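Local structure of SG7.AF (6XL7) at residues 21-25 against 71-77; 65-69 against 103-109. The protein is a mosquito salivary protein that inhibits the alternative pathway of host complement, acting on the activated C3-convertase C3bBb and not on the classical pathway. One frame throughout, in Å; residues are numbered along the deposited sequence.

Contact 1: 21-25 against 71-77. With SO4 (sulfate ion), chain D; SO4 (sulfate ion), chain C.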
loop_
_atom_site.group_PDB
_atom_site.type_symbol
_atom_site.label_atom_id
_atom_site.label_comp_id
_atom_site.label_asym_id
_atom_site.label_seq_id
_atom_site.Cartn_x
_atom_site.Cartn_y
_atom_site.Cartn_z
ATOM N N ARG A 21 15.516 1.243 7.892
ATOM C CA ARG A 21 15.178 -0.136 8.209
ATOM C C ARG A 21 15.936 -1.099 7.293
ATOM O O ARG A 21 16.479 -0.709 6.255
ATOM C CB ARG A 21 13.666 -0.331 8.126
ATOM C CG ARG A 21 12.919 0.462 9.197
ATOM C CD ARG A 21 11.410 0.507 8.982
ATOM N NE ARG A 21 10.762 1.010 10.190
ATOM C CZ ARG A 21 9.450 1.182 10.327
ATOM N NH1 ARG A 21 8.632 0.902 9.317
ATOM N NH2 ARG A 21 8.968 1.620 11.485
ATOM N N LYS A 22 15.987 -2.369 7.706
ATOM C CA LYS A 22 16.806 -3.354 7.003
ATOM C C LYS A 22 16.329 -3.516 5.565
ATOM O O LYS A 22 15.126 -3.545 5.294
ATOM C CB LYS A 22 16.740 -4.704 7.716
ATOM C CG LYS A 22 17.446 -4.761 9.066
ATOM C CD LYS A 22 18.956 -4.833 8.906
ATOM C CE LYS A 22 19.636 -5.202 10.220
ATOM N NZ LYS A 22 21.104 -5.405 10.055
ATOM N N SER A 23 17.288 -3.642 4.647
ATOM C CA SER A 23 16.948 -3.716 3.226
ATOM C C SER A 23 16.078 -4.927 2.910
ATOM O O SER A 23 15.208 -4.849 2.031
ATOM C CB SER A 23 18.223 -3.735 2.378
ATOM O OG SER A 23 18.969 -2.549 2.567
ATOM N N VAL A 24 16.291 -6.053 3.586
ATOM C CA VAL A 24 15.469 -7.222 3.285
ATOM C C VAL A 24 14.002 -6.942 3.601
ATOM O O VAL A 24 13.101 -7.356 2.859
ATOM C CB VAL A 24 16.008 -8.491 3.977
ATOM C CG1 VAL A 24 15.875 -8.416 5.499
ATOM C CG2 VAL A 24 15.315 -9.727 3.424
ATOM N N TYR A 25 13.742 -6.216 4.691
ATOM C CA TYR A 25 12.377 -5.818 5.005
ATOM C C TYR A 25 11.852 -4.803 3.992
ATOM O O TYR A 25 10.722 -4.929 3.501
ATOM C CB TYR A 25 12.288 -5.280 6.444
ATOM C CG TYR A 25 11.129 -4.331 6.588
ATOM C CD1 TYR A 25 9.838 -4.804 6.804
ATOM C CD2 TYR A 25 11.311 -2.960 6.438
ATOM C CE1 TYR A 25 8.762 -3.926 6.876
ATOM C CE2 TYR A 25 10.243 -2.084 6.500
ATOM C CZ TYR A 25 8.980 -2.577 6.725
ATOM O OH TYR A 25 7.906 -1.722 6.798
ATOM N N GLU A 71 3.292 -0.747 9.180
ATOM C CA GLU A 71 3.899 -0.742 10.511
ATOM C C GLU A 71 3.686 -2.079 11.209
ATOM O O GLU A 71 4.560 -2.552 11.951
ATOM C CB GLU A 71 3.352 0.402 11.367
ATOM C CG GLU A 71 3.928 1.778 11.029
ATOM C CD GLU A 71 5.448 1.783 10.975
ATOM O OE1 GLU A 71 6.089 1.612 12.031
ATOM O OE2 GLU A 71 5.984 1.981 9.868
ATOM N N THR A 72 2.530 -2.708 10.979
ATOM C CA THR A 72 2.254 -4.007 11.585
ATOM C C THR A 72 3.196 -5.069 11.031
ATOM O O THR A 72 3.736 -5.885 11.792
ATOM C CB THR A 72 0.783 -4.370 11.351
ATOM O OG1 THR A 72 -0.058 -3.386 11.961
ATOM C CG2 THR A 72 0.451 -5.719 11.959
ATOM N N PHE A 73 3.415 -5.063 9.713
ATOM C CA PHE A 73 4.397 -5.945 9.090
ATOM C C PHE A 73 5.780 -5.721 9.684
ATOM O O PHE A 73 6.475 -6.681 10.048
ATOM C CB PHE A 73 4.386 -5.660 7.590
ATOM C CG PHE A 73 5.326 -6.505 6.782
ATOM C CD1 PHE A 73 5.527 -7.853 7.053
ATOM C CD2 PHE A 73 5.984 -5.946 5.689
ATOM C CE1 PHE A 73 6.389 -8.619 6.264
ATOM C CE2 PHE A 73 6.825 -6.705 4.906
ATOM C CZ PHE A 73 7.030 -8.040 5.193
ATOM N N TYR A 74 6.192 -4.454 9.814
ATOM C CA TYR A 74 7.506 -4.170 10.385
ATOM C C TYR A 74 7.614 -4.688 11.812
ATOM O O TYR A 74 8.656 -5.224 12.204
ATOM C CB TYR A 74 7.838 -2.676 10.319
ATOM C CG TYR A 74 9.217 -2.395 10.880
ATOM C CD1 TYR A 74 10.350 -2.820 10.198
ATOM C CD2 TYR A 74 9.390 -1.760 12.108
ATOM C CE1 TYR A 74 11.621 -2.608 10.704
ATOM C CE2 TYR A 74 10.673 -1.533 12.629
ATOM C CZ TYR A 74 11.779 -1.969 11.916
ATOM O OH TYR A 74 13.057 -1.760 12.413
ATOM N N ALA A 75 6.552 -4.533 12.606
ATOM C CA ALA A 75 6.569 -5.056 13.964
ATOM C C ALA A 75 6.807 -6.561 13.963
ATOM O O ALA A 75 7.596 -7.079 14.767
ATOM C CB ALA A 75 5.250 -4.705 14.664
ATOM N N GLY A 76 6.144 -7.286 13.053
ATOM C CA GLY A 76 6.326 -8.731 12.988
ATOM C C GLY A 76 7.707 -9.152 12.521
ATOM O O GLY A 76 8.174 -10.238 12.875
ATOM N N PHE A 77 8.375 -8.306 11.732
ATOM C CA PHE A 77 9.747 -8.569 11.306
ATOM C C PHE A 77 10.738 -8.327 12.431
ATOM O O PHE A 77 11.767 -9.017 12.514
ATOM C CB PHE A 77 10.048 -7.652 10.115
ATOM C CG PHE A 77 11.515 -7.538 9.760
ATOM C CD1 PHE A 77 12.219 -8.627 9.255
ATOM C CD2 PHE A 77 12.184 -6.331 9.904
ATOM C CE1 PHE A 77 13.566 -8.515 8.909
ATOM C CE2 PHE A 77 13.529 -6.217 9.558
ATOM C CZ PHE A 77 14.217 -7.308 9.068
HETATM S S SO4 D . 11.980 2.130 13.602
HETATM O O1 SO4 D . 12.615 3.408 13.928
HETATM O O2 SO4 D . 10.532 2.319 13.532
HETATM O O3 SO4 D . 12.292 1.163 14.650
HETATM O O4 SO4 D . 12.494 1.651 12.321
HETATM S S SO4 C . 20.980 -3.624 5.526
HETATM O O1 SO4 C . 20.326 -4.848 5.981
HETATM O O2 SO4 C . 19.981 -2.576 5.331
HETATM O O3 SO4 C . 21.667 -3.889 4.262
HETATM O O4 SO4 C . 21.943 -3.186 6.534
HETATM O O HOH W 1 15.242 -2.621 10.809
#
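Arg-21 lays its guanidinium flat over one face of the Tyr-74 ring, with the planes 9° apart. CZ of Arg-21 stands 3.7 Å from the centroid of the Tyr-74 ring, a cation-pi contact. CD of Arg-21 adds a CH-pi contact on the same face. The chain is extended from CG to NE, which carries the group along the ring to Glu-71. There the grip is end-on: NH1 of Arg-21 bonds OE2 of Glu-71 at 2.9 Å, and NH2 bonds OE1 from the syn side. The NE edge faces the sulfate of chain D, probably from the crystallisation liquor. NE of Arg-21 reaches O4 of that sulfate at 2.8 Å and NH2 reaches O2, both nearly straight.

Tyr-74 also turns an edge to the face of Tyr-25, with the planes at 68°. The first torsion of Tyr-25 (chi1 155°) swings the ring away from its own backbone N and in among Phe-73, Tyr-74 and Phe-77. CB of Tyr-25 sits over the face of Phe-77, 3.7 Å from the ring centroid. CE1 of Tyr-25 meets CD2 of Phe-73 at 3.6 Å. A water joins Lys-22 N to Tyr-74 OH.

The start of helix 23-46 is thus joined to the end of helix 56-77 by an aromatic cluster and, beside it, a stacked arginine paired with an acid. The carboxylate and ring, with the sulfate in this crystal, hold the guanidinium's rotation and probably stabilise its positive charge.

Contact 2: 65-69 against 103-109; sequences KVNDV and LGEIRGE
Ile-106 pushes its CD1 methyl between Lys-65, Val-66 and Val-69 of the facing helix. It has the most surface buried in this contact. CG1 is anti to the carbonyl carbon (chi1 -68°), and the extended chi2 then carries CD1 across to the other helix. CD1 of Ile-106 lies 3.7 Å from CB of Lys-65 and 3.8 Å from CG2 of Val-69. It also touches the backbone at Lys-65 C and Val-66 N. The other branch, CG2, comes near CG2 of Val-66.

Lys-65 serves the contact twice. Its CB packs on Ile-106, while its extended chain runs outward to Glu-109. NZ of Lys-65 bonds OE1 of Glu-109 at 2.9 Å in a salt bridge. The ammonium approaches from above the carboxylate plane, 42° out of it.

Leu-103 supplies the next layer, one turn before Ile-106. CD2 of Leu-103 meets CG1 of Val-69 at 3.8 Å and, more loosely, CG1 of Val-66 at 4.2 Å. Leu-103 and Val-66 also face helix 23-46, where they touch Gln-36 and Leu-37 respectively.

The axes of the two short segments approach to 10.2 Å and run antiparallel, at 171°. The apolar side chains fill the space between the helices, and the ion pair borders them on the more exposed side. A disulfide between Cys-58 and Cys-113 also ties this pair of helices. The arrangement is that of neighbouring antiparallel helices in an all-alpha bundle, here helices 56-77 and 89-113 of the Aegyptin C-terminal domain family.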
loop_
_atom_site.group_PDB
_atom_site.type_symbol
_atom_site.label_atom_id
_atom_site.label_comp_id
_atom_site.label_asym_id
_atom_site.label_seq_id
_atom_site.Cartn_x
_atom_site.Cartn_y
_atom_site.Cartn_z
ATOM N N LYS A 65 -4.400 3.626 5.903
ATOM C CA LYS A 65 -4.569 2.186 6.058
ATOM C C LYS A 65 -3.291 1.444 5.701
ATOM O O LYS A 65 -2.869 0.531 6.424
ATOM C CB LYS A 65 -5.740 1.680 5.214
ATOM C CG LYS A 65 -7.110 2.082 5.741
ATOM C CD LYS A 65 -8.209 1.660 4.770
ATOM C CE LYS A 65 -9.585 1.940 5.350
ATOM N NZ LYS A 65 -10.681 1.492 4.439
ATOM N N VAL A 66 -2.642 1.838 4.605
ATOM C CA VAL A 66 -1.398 1.185 4.203
ATOM C C VAL A 66 -0.315 1.438 5.231
ATOM O O VAL A 66 0.438 0.525 5.603
ATOM C CB VAL A 66 -0.966 1.649 2.801
ATOM C CG1 VAL A 66 0.451 1.131 2.499
ATOM C CG2 VAL A 66 -1.938 1.154 1.777
ATOM N N ASN A 67 -0.225 2.665 5.739
ATOM C CA ASN A 67 0.816 2.923 6.706
ATOM C C ASN A 67 0.634 2.075 7.969
ATOM O O ASN A 67 1.617 1.529 8.482
ATOM C CB ASN A 67 1.027 4.427 6.909
ATOM C CG ASN A 67 1.648 5.092 5.657
ATOM O OD1 ASN A 67 1.223 6.167 5.216
ATOM N ND2 ASN A 67 2.645 4.429 5.070
ATOM N N ASP A 68 -0.611 1.871 8.430
ATOM C CA ASP A 68 -0.851 1.017 9.598
ATOM C C ASP A 68 -0.537 -0.449 9.310
ATOM O O ASP A 68 0.062 -1.142 10.149
ATOM C CB ASP A 68 -2.305 1.153 10.048
ATOM C CG ASP A 68 -2.644 2.553 10.528
ATOM O OD1 ASP A 68 -1.713 3.314 10.874
ATOM O OD2 ASP A 68 -3.849 2.882 10.598
ATOM N N VAL A 69 -0.950 -0.945 8.146
ATOM C CA VAL A 69 -0.663 -2.324 7.761
ATOM C C VAL A 69 0.840 -2.546 7.637
ATOM O O VAL A 69 1.371 -3.575 8.079
ATOM C CB VAL A 69 -1.436 -2.666 6.469
ATOM C CG1 VAL A 69 -0.872 -3.895 5.781
ATOM C CG2 VAL A 69 -2.918 -2.848 6.797
ATOM N N LEU A 103 -3.067 -5.741 2.454
ATOM C CA LEU A 103 -2.977 -4.768 1.366
ATOM C C LEU A 103 -4.021 -5.063 0.303
ATOM O O LEU A 103 -4.614 -4.139 -0.268
ATOM C CB LEU A 103 -1.582 -4.773 0.746
ATOM C CG LEU A 103 -0.433 -4.287 1.636
ATOM C CD1 LEU A 103 0.876 -4.375 0.873
ATOM C CD2 LEU A 103 -0.657 -2.867 2.157
ATOM N N GLY A 104 -4.262 -6.343 0.024
ATOM C CA GLY A 104 -5.277 -6.700 -0.951
ATOM C C GLY A 104 -6.664 -6.260 -0.532
ATOM O O GLY A 104 -7.476 -5.848 -1.369
ATOM N N GLU A 105 -6.957 -6.335 0.764
ATOM C CA GLU A 105 -8.244 -5.860 1.260
ATOM C C GLU A 105 -8.358 -4.351 1.096
ATOM O O GLU A 105 -9.419 -3.841 0.711
ATOM C CB GLU A 105 -8.433 -6.278 2.718
ATOM C CG GLU A 105 -8.505 -7.784 2.895
ATOM C CD GLU A 105 -8.566 -8.208 4.353
ATOM O OE1 GLU A 105 -8.782 -9.410 4.614
ATOM O OE2 GLU A 105 -8.400 -7.338 5.231
ATOM N N ILE A 106 -7.267 -3.628 1.347
ATOM C CA ILE A 106 -7.249 -2.188 1.099
ATOM C C ILE A 106 -7.517 -1.894 -0.371
ATOM O O ILE A 106 -8.236 -0.945 -0.703
ATOM C CB ILE A 106 -5.935 -1.558 1.597
ATOM C CG1 ILE A 106 -5.852 -1.619 3.130
ATOM C CG2 ILE A 106 -5.823 -0.116 1.112
ATOM C CD1 ILE A 106 -4.441 -1.383 3.655
ATOM N N ARG A 107 -6.963 -2.708 -1.278
ATOM C CA ARG A 107 -7.227 -2.505 -2.701
ATOM C C ARG A 107 -8.720 -2.570 -2.991
ATOM O O ARG A 107 -9.272 -1.686 -3.657
ATOM C CB ARG A 107 -6.479 -3.546 -3.545
ATOM C CG ARG A 107 -6.769 -3.419 -5.057
ATOM C CD ARG A 107 -6.216 -4.577 -5.892
ATOM N NE ARG A 107 -6.701 -5.882 -5.443
ATOM C CZ ARG A 107 -5.959 -6.773 -4.791
ATOM N NH1 ARG A 107 -4.685 -6.509 -4.512
ATOM N NH2 ARG A 107 -6.490 -7.934 -4.419
ATOM N N GLY A 108 -9.393 -3.606 -2.492
ATOM C CA GLY A 108 -10.818 -3.737 -2.750
ATOM C C GLY A 108 -11.623 -2.590 -2.168
ATOM O O GLY A 108 -12.556 -2.086 -2.802
ATOM N N GLU A 109 -11.273 -2.158 -0.958
ATOM C CA GLU A 109 -11.985 -1.042 -0.341
ATOM C C GLU A 109 -11.768 0.244 -1.126
ATOM O O GLU A 109 -12.716 1.003 -1.367
ATOM C CB GLU A 109 -11.522 -0.879 1.109
ATOM C CG GLU A 109 -11.845 -2.079 1.995
ATOM C CD GLU A 109 -10.951 -2.192 3.218
ATOM O OE1 GLU A 109 -10.193 -1.244 3.519
ATOM O OE2 GLU A 109 -11.010 -3.248 3.885
#

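Both contacts use helix 56-77, at successive places along it, and both are partly buried. Contact 2 is the more central: its centre is about 6 Å from the centre of the chain. Contact 1 has its centre about 14 Å from there, near one end of the bundle, and brings in the start of helix 23-46. The two contact centres are about 16 Å apart. Each has one salt bridge, toward its more exposed side, and a buried apolar part. In contact 2 that part is aliphatic and joins the middle of helix 56-77 to the later half of helix 89-113. In contact 1 it is aromatic, and the arginine stacks on it. Tyr-99 touches both, stacking on Phe-73 and packing on Val-69.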